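Side-chain contacts in S-adenosylmethionine:tRNA ribosyltransferase-isomerase (Thermus thermophilus, PDB 1WDI), which probably transfers and isomerises the ribosyl group of S-adenosylmethionine onto the 7-aminomethyl-7-deazaguanine of tRNA, giving epoxyqueuosine: residues A[46-49]-A[50-54]; A[195-199]-A[200-204]; A[253-257]-A[258-262]. All coordinates share one frame; numbering follows the deposited sequence.

Interaction 1. Residues A[46-49]-A[50-54]; sequences RDLP and EFLRP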
ATOM      1  N   ARG A  46     -19.176  -4.922  -3.156  1.00 18.61           N
ATOM      2  CA  ARG A  46     -19.877  -5.925  -2.363  1.00 22.31           C
ATOM      3  C   ARG A  46     -20.185  -7.193  -3.167  1.00 21.09           C
ATOM      4  O   ARG A  46     -20.497  -8.236  -2.594  1.00 20.01           O
ATOM      5  CB  ARG A  46     -21.176  -5.349  -1.783  1.00 25.25           C
ATOM      6  CG  ARG A  46     -22.306  -5.189  -2.785  1.00 31.06           C
ATOM      7  CD  ARG A  46     -23.584  -4.730  -2.089  1.00 36.77           C
ATOM      8  NE  ARG A  46     -23.882  -5.523  -0.895  1.00 42.15           N
ATOM      9  CZ  ARG A  46     -24.299  -6.787  -0.901  1.00 44.84           C
ATOM     10  NH1 ARG A  46     -24.477  -7.434  -2.046  1.00 45.50           N
ATOM     11  NH2 ARG A  46     -24.541  -7.407   0.249  1.00 47.00           N
ATOM     12  N   ASP A  47     -20.084  -7.111  -4.494  1.00 20.55           N
ATOM     13  CA  ASP A  47     -20.362  -8.273  -5.339  1.00 19.94           C
ATOM     14  C   ASP A  47     -19.161  -9.177  -5.560  1.00 20.47           C
ATOM     15  O   ASP A  47     -19.266 -10.205  -6.233  1.00 21.77           O
ATOM     16  CB  ASP A  47     -20.898  -7.828  -6.699  1.00 19.63           C
ATOM     17  CG  ASP A  47     -22.250  -7.183  -6.594  1.00 18.10           C
ATOM     18  OD1 ASP A  47     -23.112  -7.775  -5.928  1.00 22.96           O
ATOM     19  OD2 ASP A  47     -22.449  -6.095  -7.173  1.00 23.51           O
ATOM     20  N   LEU A  48     -18.025  -8.797  -4.990  1.00 20.54           N
ATOM     21  CA  LEU A  48     -16.797  -9.572  -5.130  1.00 21.77           C
ATOM     22  C   LEU A  48     -16.959 -11.086  -4.913  1.00 22.51           C
ATOM     23  O   LEU A  48     -16.404 -11.883  -5.671  1.00 20.47           O
ATOM     24  CB  LEU A  48     -15.727  -9.015  -4.181  1.00 19.23           C
ATOM     25  CG  LEU A  48     -14.334  -9.655  -4.217  1.00 22.63           C
ATOM     26  CD1 LEU A  48     -13.719  -9.509  -5.612  1.00 18.78           C
ATOM     27  CD2 LEU A  48     -13.447  -8.986  -3.162  1.00 18.18           C
ATOM     28  N   PRO A  49     -17.735 -11.505  -3.891  1.00 22.59           N
ATOM     29  CA  PRO A  49     -17.922 -12.941  -3.634  1.00 23.19           C
ATOM     30  C   PRO A  49     -18.399 -13.730  -4.858  1.00 24.34           C
ATOM     31  O   PRO A  49     -18.070 -14.908  -5.020  1.00 23.67           O
ATOM     32  CB  PRO A  49     -18.946 -12.957  -2.496  1.00 22.69           C
ATOM     33  CG  PRO A  49     -18.634 -11.690  -1.758  1.00 20.42           C
ATOM     34  CD  PRO A  49     -18.471 -10.705  -2.898  1.00 22.80           C
ATOM     35  N   GLU A  50     -19.173 -13.070  -5.714  1.00 23.28           N
ATOM     36  CA  GLU A  50     -19.687 -13.685  -6.934  1.00 25.77           C
ATOM     37  C   GLU A  50     -18.576 -14.107  -7.877  1.00 24.55           C
ATOM     38  O   GLU A  50     -18.723 -15.071  -8.630  1.00 26.67           O
ATOM     39  CB  GLU A  50     -20.569 -12.701  -7.700  1.00 26.87           C
ATOM     40  CG  GLU A  50     -21.992 -12.590  -7.229  1.00 32.70           C
ATOM     41  CD  GLU A  50     -22.742 -11.528  -8.006  1.00 33.36           C
ATOM     42  OE1 GLU A  50     -22.506 -11.415  -9.229  1.00 34.31           O
ATOM     43  OE2 GLU A  50     -23.565 -10.815  -7.398  1.00 37.32           O
ATOM     44  N   PHE A  51     -17.468 -13.375  -7.849  1.00 24.35           N
ATOM     45  CA  PHE A  51     -16.364 -13.662  -8.749  1.00 23.79           C
ATOM     46  C   PHE A  51     -15.233 -14.469  -8.153  1.00 24.15           C
ATOM     47  O   PHE A  51     -14.283 -14.819  -8.844  1.00 25.00           O
ATOM     48  CB  PHE A  51     -15.845 -12.353  -9.339  1.00 21.40           C
ATOM     49  CG  PHE A  51     -16.899 -11.596 -10.090  1.00 22.20           C
ATOM     50  CD1 PHE A  51     -17.737 -10.702  -9.432  1.00 22.59           C
ATOM     51  CD2 PHE A  51     -17.116 -11.848 -11.442  1.00 22.82           C
ATOM     52  CE1 PHE A  51     -18.781 -10.070 -10.105  1.00 21.32           C
ATOM     53  CE2 PHE A  51     -18.159 -11.220 -12.127  1.00 22.84           C
ATOM     54  CZ  PHE A  51     -18.994 -10.331 -11.455  1.00 22.20           C
ATOM     55  N   LEU A  52     -15.334 -14.774  -6.868  1.00 24.76           N
ATOM     56  CA  LEU A  52     -14.305 -15.574  -6.235  1.00 24.92           C
ATOM     57  C   LEU A  52     -14.890 -16.953  -5.982  1.00 25.96           C
ATOM     58  O   LEU A  52     -16.059 -17.206  -6.292  1.00 23.73           O
ATOM     59  CB  LEU A  52     -13.871 -14.935  -4.918  1.00 23.79           C
ATOM     60  CG  LEU A  52     -13.287 -13.527  -5.027  1.00 20.78           C
ATOM     61  CD1 LEU A  52     -12.724 -13.120  -3.671  1.00 21.35           C
ATOM     62  CD2 LEU A  52     -12.195 -13.496  -6.089  1.00 20.71           C
ATOM     63  N   ARG A  53     -14.081 -17.852  -5.444  1.00 25.84           N
ATOM     64  CA  ARG A  53     -14.579 -19.180  -5.130  1.00 29.17           C
ATOM     65  C   ARG A  53     -13.820 -19.788  -3.964  1.00 27.89           C
ATOM     66  O   ARG A  53     -12.705 -19.375  -3.653  1.00 28.77           O
ATOM     67  CB  ARG A  53     -14.532 -20.087  -6.364  1.00 30.60           C
ATOM     68  CG  ARG A  53     -13.224 -20.121  -7.103  1.00 35.25           C
ATOM     69  CD  ARG A  53     -13.486 -20.119  -8.605  1.00 36.00           C
ATOM     70  NE  ARG A  53     -12.254 -20.309  -9.359  1.00 39.75           N
ATOM     71  CZ  ARG A  53     -12.118 -20.062 -10.656  1.00 39.33           C
ATOM     72  NH1 ARG A  53     -13.143 -19.607 -11.363  1.00 39.33           N
ATOM     73  NH2 ARG A  53     -10.949 -20.270 -11.245  1.00 39.32           N
ATOM     74  N   PRO A  54     -14.437 -20.758  -3.274  1.00 27.80           N
ATOM     75  CA  PRO A  54     -13.744 -21.370  -2.140  1.00 26.51           C
ATOM     76  C   PRO A  54     -12.355 -21.846  -2.544  1.00 24.84           C
ATOM     77  O   PRO A  54     -12.188 -22.506  -3.567  1.00 21.59           O
ATOM     78  CB  PRO A  54     -14.682 -22.511  -1.725  1.00 27.20           C
ATOM     79  CG  PRO A  54     -15.441 -22.827  -2.989  1.00 29.95           C
ATOM     80  CD  PRO A  54     -15.701 -21.457  -3.570  1.00 27.79           C
TER
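Leu48 carries CG anti to its own nitrogen (chi1 -177°), whereas Leu52 swings CG beside its nitrogen and opposite the carbonyl carbon (chi1 -60°); four residues apart, the two chains thereby converge and cross at a slant, with Leu48 CG 3.9 Å from Leu52 CD1. Leu52 CG also lies 3.6 Å from Leu48 O, so the leucine packs against backbone as well as side chain. On another side of the turn, Asp47 and Glu50 both set CG beside the backbone nitrogen and run side by side in one direction. Their carboxylates, inclined by 45°, bring Asp47 OD1 within 3.4 Å of Glu50 OE2, a pair of like charges. Asp47 OD2 accepts from Arg44 N, while Glu50 OE1 faces Lys43 in a long, weak ion pair; both partners probably ease the repulsion. In the backbone, a short, weakly bonded helical turn follows a 3-10 segment. The firmer bonds of residues 46-54 span three residues: Glu50 N to Asp47 O at 2.9 Å and Phe51 N to Leu48 O at 2.8 Å. Leu52 N adds two weak bonds, to Leu48 O and Pro49 O, each 3.3 Å long. The Phe51 ring presents its edge to Asp47 O, 3.6 Å from CD1, and packs beyond the turn against Ala41, Lys43 and Leu343.

Interaction 2. Residues A[195-199]-A[200-204]; sequences ERLRE and MGVEL
Leu197 and Val202 meet where helix 191-199 ends, and backbone hydrogen bonds define the geometry. Val202 N donates to Leu197 O (3.0 Å) and Gly201 N to Arg198 O (2.9 Å); with the positive phi of Gly201 as C-prime residue, this pair of bonds is a Schellman motif. Leu197 O is gripped twice, since Met200 N also reaches it at 3.1 Å. The two donors come from opposite faces of the carbonyl plane, Val202 N tilted 29° from it and Met200 N standing 70° out.

Apolar contacts reinforce the turn. Leu197 CB lies 4.1 Å from Val202 CB, the two chains crossing obliquely, and 4.2 Å from Leu204 CD2; Leu58 and Leu52 pack on both Leu197 and Val202. Leu204, already in strand 203-211, sends its other methyl across Arg198 at about a right angle: CD1 comes close to Arg198 CG, at 3.3 Å, and sits over one face of the guanidinium, 3.5 Å from NE.

One ionic contact lies within the helix. Arg198, extended from CG to NE, turns NH1 onto Glu195 OE1 at 2.9 Å, a salt bridge whose hydrogen bond is weak in angle. The Leu204 methyl thus packs on aliphatic CG and over one guanidinium face while NH1 turns to Glu195, and the salt bridge may limit rotation of the guanidinium above the methyl.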
ATOM      1  N   GLU A 195     -16.373 -10.910   6.187  1.00 25.88           N
ATOM      2  CA  GLU A 195     -17.047 -12.073   6.763  1.00 24.75           C
ATOM      3  C   GLU A 195     -17.714 -12.924   5.685  1.00 24.76           C
ATOM      4  O   GLU A 195     -17.614 -14.152   5.708  1.00 24.51           O
ATOM      5  CB  GLU A 195     -18.086 -11.635   7.796  1.00 27.81           C
ATOM      6  CG  GLU A 195     -18.670 -12.781   8.614  1.00 30.55           C
ATOM      7  CD  GLU A 195     -17.598 -13.650   9.265  1.00 34.42           C
ATOM      8  OE1 GLU A 195     -16.598 -13.097   9.774  1.00 35.84           O
ATOM      9  OE2 GLU A 195     -17.761 -14.888   9.278  1.00 35.72           O
ATOM     10  N   ARG A 196     -18.395 -12.280   4.740  1.00 22.02           N
ATOM     11  CA  ARG A 196     -19.043 -13.023   3.667  1.00 22.00           C
ATOM     12  C   ARG A 196     -17.994 -13.850   2.921  1.00 22.12           C
ATOM     13  O   ARG A 196     -18.248 -14.992   2.540  1.00 21.86           O
ATOM     14  CB  ARG A 196     -19.751 -12.062   2.702  1.00 23.01           C
ATOM     15  CG  ARG A 196     -20.974 -11.362   3.310  1.00 24.55           C
ATOM     16  CD  ARG A 196     -21.497 -10.263   2.392  1.00 25.11           C
ATOM     17  NE  ARG A 196     -21.876 -10.792   1.086  1.00 26.01           N
ATOM     18  CZ  ARG A 196     -21.737 -10.130  -0.058  1.00 27.51           C
ATOM     19  NH1 ARG A 196     -21.224  -8.902  -0.061  1.00 23.25           N
ATOM     20  NH2 ARG A 196     -22.107 -10.704  -1.201  1.00 24.49           N
ATOM     21  N   LEU A 197     -16.811 -13.273   2.719  1.00 21.14           N
ATOM     22  CA  LEU A 197     -15.739 -13.987   2.029  1.00 19.84           C
ATOM     23  C   LEU A 197     -15.288 -15.201   2.850  1.00 20.51           C
ATOM     24  O   LEU A 197     -15.051 -16.278   2.300  1.00 18.36           O
ATOM     25  CB  LEU A 197     -14.559 -13.036   1.765  1.00 18.54           C
ATOM     26  CG  LEU A 197     -14.830 -11.953   0.708  1.00 20.25           C
ATOM     27  CD1 LEU A 197     -13.750 -10.874   0.734  1.00 19.39           C
ATOM     28  CD2 LEU A 197     -14.906 -12.615  -0.661  1.00 18.60           C
ATOM     29  N   ARG A 198     -15.173 -15.029   4.165  1.00 21.88           N
ATOM     30  CA  ARG A 198     -14.773 -16.138   5.033  1.00 26.07           C
ATOM     31  C   ARG A 198     -15.820 -17.235   4.919  1.00 26.13           C
ATOM     32  O   ARG A 198     -15.502 -18.413   4.758  1.00 26.37           O
ATOM     33  CB  ARG A 198     -14.696 -15.698   6.504  1.00 27.60           C
ATOM     34  CG  ARG A 198     -13.751 -14.549   6.798  1.00 31.42           C
ATOM     35  CD  ARG A 198     -13.451 -14.463   8.298  1.00 33.59           C
ATOM     36  NE  ARG A 198     -12.549 -13.358   8.613  1.00 36.11           N
ATOM     37  CZ  ARG A 198     -12.936 -12.102   8.823  1.00 37.75           C
ATOM     38  NH1 ARG A 198     -14.223 -11.775   8.761  1.00 35.92           N
ATOM     39  NH2 ARG A 198     -12.031 -11.169   9.089  1.00 37.89           N
ATOM     40  N   GLU A 199     -17.083 -16.833   4.993  1.00 27.91           N
ATOM     41  CA  GLU A 199     -18.183 -17.780   4.912  1.00 28.10           C
ATOM     42  C   GLU A 199     -18.197 -18.602   3.627  1.00 28.82           C
ATOM     43  O   GLU A 199     -18.742 -19.707   3.603  1.00 29.64           O
ATOM     44  CB  GLU A 199     -19.509 -17.045   5.112  1.00 27.86           C
ATOM     45  CG  GLU A 199     -19.805 -16.776   6.586  1.00 30.19           C
ATOM     46  CD  GLU A 199     -21.036 -15.917   6.802  1.00 30.71           C
ATOM     47  OE1 GLU A 199     -22.043 -16.123   6.095  1.00 30.06           O
ATOM     48  OE2 GLU A 199     -20.998 -15.042   7.691  1.00 31.91           O
ATOM     49  N   MET A 200     -17.600 -18.089   2.556  1.00 26.84           N
ATOM     50  CA  MET A 200     -17.578 -18.873   1.328  1.00 26.32           C
ATOM     51  C   MET A 200     -16.235 -19.570   1.113  1.00 25.72           C
ATOM     52  O   MET A 200     -15.934 -20.034   0.018  1.00 26.55           O
ATOM     53  CB  MET A 200     -17.931 -18.013   0.112  1.00 26.66           C
ATOM     54  CG  MET A 200     -16.957 -16.905  -0.207  1.00 27.49           C
ATOM     55  SD  MET A 200     -17.398 -16.216  -1.799  1.00 28.60           S
ATOM     56  CE  MET A 200     -16.857 -17.535  -2.880  1.00 27.50           C
ATOM     57  N   GLY A 201     -15.429 -19.637   2.165  1.00 25.24           N
ATOM     58  CA  GLY A 201     -14.149 -20.318   2.066  1.00 24.95           C
ATOM     59  C   GLY A 201     -13.007 -19.585   1.384  1.00 23.73           C
ATOM     60  O   GLY A 201     -12.059 -20.221   0.932  1.00 23.77           O
ATOM     61  N   VAL A 202     -13.083 -18.262   1.302  1.00 22.19           N
ATOM     62  CA  VAL A 202     -12.009 -17.494   0.682  1.00 21.50           C
ATOM     63  C   VAL A 202     -10.982 -17.163   1.755  1.00 20.97           C
ATOM     64  O   VAL A 202     -11.314 -16.600   2.793  1.00 21.50           O
ATOM     65  CB  VAL A 202     -12.530 -16.177   0.048  1.00 20.04           C
ATOM     66  CG1 VAL A 202     -11.355 -15.301  -0.389  1.00 17.82           C
ATOM     67  CG2 VAL A 202     -13.404 -16.502  -1.159  1.00 19.06           C
ATOM     68  N   GLU A 203      -9.732 -17.531   1.508  1.00 21.14           N
ATOM     69  CA  GLU A 203      -8.686 -17.257   2.476  1.00 21.01           C
ATOM     70  C   GLU A 203      -8.403 -15.767   2.515  1.00 20.68           C
ATOM     71  O   GLU A 203      -8.399 -15.098   1.480  1.00 21.12           O
ATOM     72  CB  GLU A 203      -7.408 -18.016   2.113  1.00 21.53           C
ATOM     73  CG  GLU A 203      -7.538 -19.518   2.197  1.00 22.19           C
ATOM     74  CD  GLU A 203      -6.206 -20.225   2.059  1.00 22.66           C
ATOM     75  OE1 GLU A 203      -5.192 -19.667   2.527  1.00 24.64           O
ATOM     76  OE2 GLU A 203      -6.175 -21.343   1.505  1.00 23.68           O
ATOM     77  N   LEU A 204      -8.180 -15.251   3.716  1.00 19.29           N
ATOM     78  CA  LEU A 204      -7.882 -13.842   3.901  1.00 20.45           C
ATOM     79  C   LEU A 204      -6.493 -13.789   4.530  1.00 22.74           C
ATOM     80  O   LEU A 204      -6.332 -14.069   5.718  1.00 24.76           O
ATOM     81  CB  LEU A 204      -8.927 -13.206   4.825  1.00 19.96           C
ATOM     82  CG  LEU A 204     -10.393 -13.360   4.381  1.00 18.84           C
ATOM     83  CD1 LEU A 204     -11.304 -12.729   5.423  1.00 16.38           C
ATOM     84  CD2 LEU A 204     -10.616 -12.698   3.018  1.00 16.15           C
TER

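Interaction 3. Residues A[253-257]-A[258-262]; sequences VVAVG and TTVVR
The flat group at the centre of this contact is the Gly257 carbonyl: Val261 N approaches its oxygen tilted only 16° from the carbonyl plane, making a 3.3 Å hydrogen bond to Gly257 O. Around the same oxygen stand aliphatic carbons, with Val260 CB and Val261 CG2 each 3.5 Å from Gly257 O. That bond is of the regular helical kind, joining the N-cap residue Gly257 to the first turn of helix 258-266.

Side-chain packing is carried by Ala255, whose CB points toward the helix and fits between two valines. It touches Val260 CG1 and Val261 CG2, both at 3.6 Å. Val260 places CG1 anti to its nitrogen (chi1 158°), which sends this branch to Ala255 and leaves CG2 to lie 3.5 Å from Val256 O. A water bridges the backbones: it donates to Val256 O at 2.6 Å and accepts from Val260 N at 2.9 Å, linking the strand end to the helix start.

The segments form a strand-to-helix junction on the large mixed sheet, where strand 253-256 lies between the parallel strands 57-73 and 296-300. The chain reverses sharply at Gly257, the short strand and helix axes making 128° and passing 6.4 Å apart. Leu297 packs on both Ala255 and Val261, and Val59 on Val260, so the valines also face neighbouring strands.

A citrate, probably from the crystallisation liquor, accepts from Thr258 N and is hydrogen-bonded to Thr259 OG1. The aliphatic contact of Ala255 with Val260 and Val261 thus fixes the helix against the sheet, while its N-terminal end presents polar groups; an anion bound there is consistent with the helix dipole and may mark a pocket, though the natural ligand is not established by it.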
ATOM      1  N   VAL A 253      -4.349 -16.967  -6.364  1.00 20.12           N
ATOM      2  CA  VAL A 253      -3.813 -16.019  -5.403  1.00 18.48           C
ATOM      3  C   VAL A 253      -4.316 -14.680  -5.937  1.00 20.01           C
ATOM      4  O   VAL A 253      -3.937 -14.253  -7.032  1.00 19.79           O
ATOM      5  CB  VAL A 253      -2.268 -16.047  -5.375  1.00 20.57           C
ATOM      6  CG1 VAL A 253      -1.743 -14.963  -4.443  1.00 15.08           C
ATOM      7  CG2 VAL A 253      -1.791 -17.411  -4.901  1.00 18.61           C
ATOM      8  N   VAL A 254      -5.200 -14.045  -5.174  1.00 18.43           N
ATOM      9  CA  VAL A 254      -5.807 -12.778  -5.563  1.00 16.46           C
ATOM     10  C   VAL A 254      -5.221 -11.626  -4.764  1.00 16.69           C
ATOM     11  O   VAL A 254      -5.364 -11.560  -3.543  1.00 16.61           O
ATOM     12  CB  VAL A 254      -7.343 -12.826  -5.343  1.00 16.80           C
ATOM     13  CG1 VAL A 254      -7.998 -11.576  -5.918  1.00 15.85           C
ATOM     14  CG2 VAL A 254      -7.917 -14.087  -6.001  1.00 15.89           C
ATOM     15  N   ALA A 255      -4.564 -10.710  -5.462  1.00 17.19           N
ATOM     16  CA  ALA A 255      -3.940  -9.575  -4.806  1.00 16.69           C
ATOM     17  C   ALA A 255      -4.910  -8.429  -4.609  1.00 18.08           C
ATOM     18  O   ALA A 255      -5.668  -8.074  -5.511  1.00 17.97           O
ATOM     19  CB  ALA A 255      -2.733  -9.093  -5.627  1.00 18.18           C
ATOM     20  N   VAL A 256      -4.892  -7.854  -3.413  1.00 19.77           N
ATOM     21  CA  VAL A 256      -5.734  -6.712  -3.123  1.00 19.54           C
ATOM     22  C   VAL A 256      -4.783  -5.531  -3.073  1.00 20.50           C
ATOM     23  O   VAL A 256      -4.146  -5.277  -2.047  1.00 21.84           O
ATOM     24  CB  VAL A 256      -6.455  -6.846  -1.771  1.00 20.03           C
ATOM     25  CG1 VAL A 256      -7.242  -5.576  -1.481  1.00 19.14           C
ATOM     26  CG2 VAL A 256      -7.379  -8.053  -1.794  1.00 20.18           C
ATOM     27  N   GLY A 257      -4.670  -4.828  -4.195  1.00 19.74           N
ATOM     28  CA  GLY A 257      -3.789  -3.682  -4.256  1.00 18.52           C
ATOM     29  C   GLY A 257      -2.449  -4.002  -4.884  1.00 18.19           C
ATOM     30  O   GLY A 257      -1.975  -5.129  -4.813  1.00 19.37           O
ATOM     31  N   THR A 258      -1.841  -2.996  -5.501  1.00 18.23           N
ATOM     32  CA  THR A 258      -0.548  -3.146  -6.159  1.00 20.44           C
ATOM     33  C   THR A 258       0.619  -3.293  -5.178  1.00 21.28           C
ATOM     34  O   THR A 258       1.683  -3.788  -5.538  1.00 24.00           O
ATOM     35  CB  THR A 258      -0.277  -1.951  -7.075  1.00 18.80           C
ATOM     36  OG1 THR A 258      -0.409  -0.739  -6.324  1.00 21.06           O
ATOM     37  CG2 THR A 258      -1.268  -1.938  -8.227  1.00 19.56           C
ATOM     38  N   THR A 259       0.420  -2.853  -3.944  1.00 21.98           N
ATOM     39  CA  THR A 259       1.461  -2.975  -2.936  1.00 22.13           C
ATOM     40  C   THR A 259       1.649  -4.463  -2.690  1.00 22.19           C
ATOM     41  O   THR A 259       2.775  -4.953  -2.610  1.00 19.98           O
ATOM     42  CB  THR A 259       1.049  -2.262  -1.644  1.00 23.38           C
ATOM     43  OG1 THR A 259       0.823  -0.880  -1.935  1.00 24.75           O
ATOM     44  CG2 THR A 259       2.146  -2.376  -0.587  1.00 25.60           C
ATOM     45  N   VAL A 260       0.535  -5.183  -2.593  1.00 21.11           N
ATOM     46  CA  VAL A 260       0.578  -6.627  -2.402  1.00 19.21           C
ATOM     47  C   VAL A 260       1.229  -7.265  -3.630  1.00 19.15           C
ATOM     48  O   VAL A 260       2.046  -8.176  -3.511  1.00 20.17           O
ATOM     49  CB  VAL A 260      -0.838  -7.214  -2.237  1.00 19.52           C
ATOM     50  CG1 VAL A 260      -0.825  -8.693  -2.574  1.00 15.86           C
ATOM     51  CG2 VAL A 260      -1.334  -6.993  -0.802  1.00 17.39           C
ATOM     52  N   VAL A 261       0.854  -6.797  -4.816  1.00 18.44           N
ATOM     53  CA  VAL A 261       1.441  -7.344  -6.038  1.00 17.05           C
ATOM     54  C   VAL A 261       2.973  -7.212  -6.004  1.00 18.73           C
ATOM     55  O   VAL A 261       3.697  -8.188  -6.195  1.00 17.22           O
ATOM     56  CB  VAL A 261       0.930  -6.604  -7.293  1.00 17.88           C
ATOM     57  CG1 VAL A 261       1.701  -7.075  -8.521  1.00 13.13           C
ATOM     58  CG2 VAL A 261      -0.574  -6.843  -7.476  1.00 16.19           C
ATOM     59  N   ARG A 262       3.455  -6.000  -5.750  1.00 19.15           N
ATOM     60  CA  ARG A 262       4.896  -5.740  -5.723  1.00 22.99           C
ATOM     61  C   ARG A 262       5.630  -6.571  -4.673  1.00 22.46           C
ATOM     62  O   ARG A 262       6.725  -7.069  -4.924  1.00 22.83           O
ATOM     63  CB  ARG A 262       5.151  -4.248  -5.477  1.00 23.99           C
ATOM     64  CG  ARG A 262       4.616  -3.332  -6.576  1.00 27.80           C
ATOM     65  CD  ARG A 262       4.684  -1.869  -6.155  1.00 31.34           C
ATOM     66  NE  ARG A 262       6.045  -1.466  -5.820  1.00 39.95           N
ATOM     67  CZ  ARG A 262       6.384  -0.261  -5.373  1.00 42.22           C
ATOM     68  NH1 ARG A 262       5.457   0.672  -5.205  1.00 45.02           N
ATOM     69  NH2 ARG A 262       7.653   0.010  -5.095  1.00 44.07           N
TER
HETATM   70  O   HOH W   1      -1.931  -3.933  -1.686  1.00 19.68           O

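Interactions 1 and 2 are partly buried neighbours, their centres about 9 Å apart and about 22 Å from the chain's centre; the centre of interaction 3, a buried contact, is only about 9 Å from it. The first two touch directly: Arg46 O probably accepts from Arg196 NH1 at 2.7 Å, and Met200 SD packs 3.5 Å from Pro49 O. Being partly buried, both involve charged side chains, a like-charge pair in 46-54 and a salt bridge in 195-204, whereas 253-262 joins strand to helix by methyl groups, a backbone bond and a water. Interactions 2 and 3 do not touch, yet both reach the same mixed sheet, one ending a helix ahead of a strand, the other starting a helix after one.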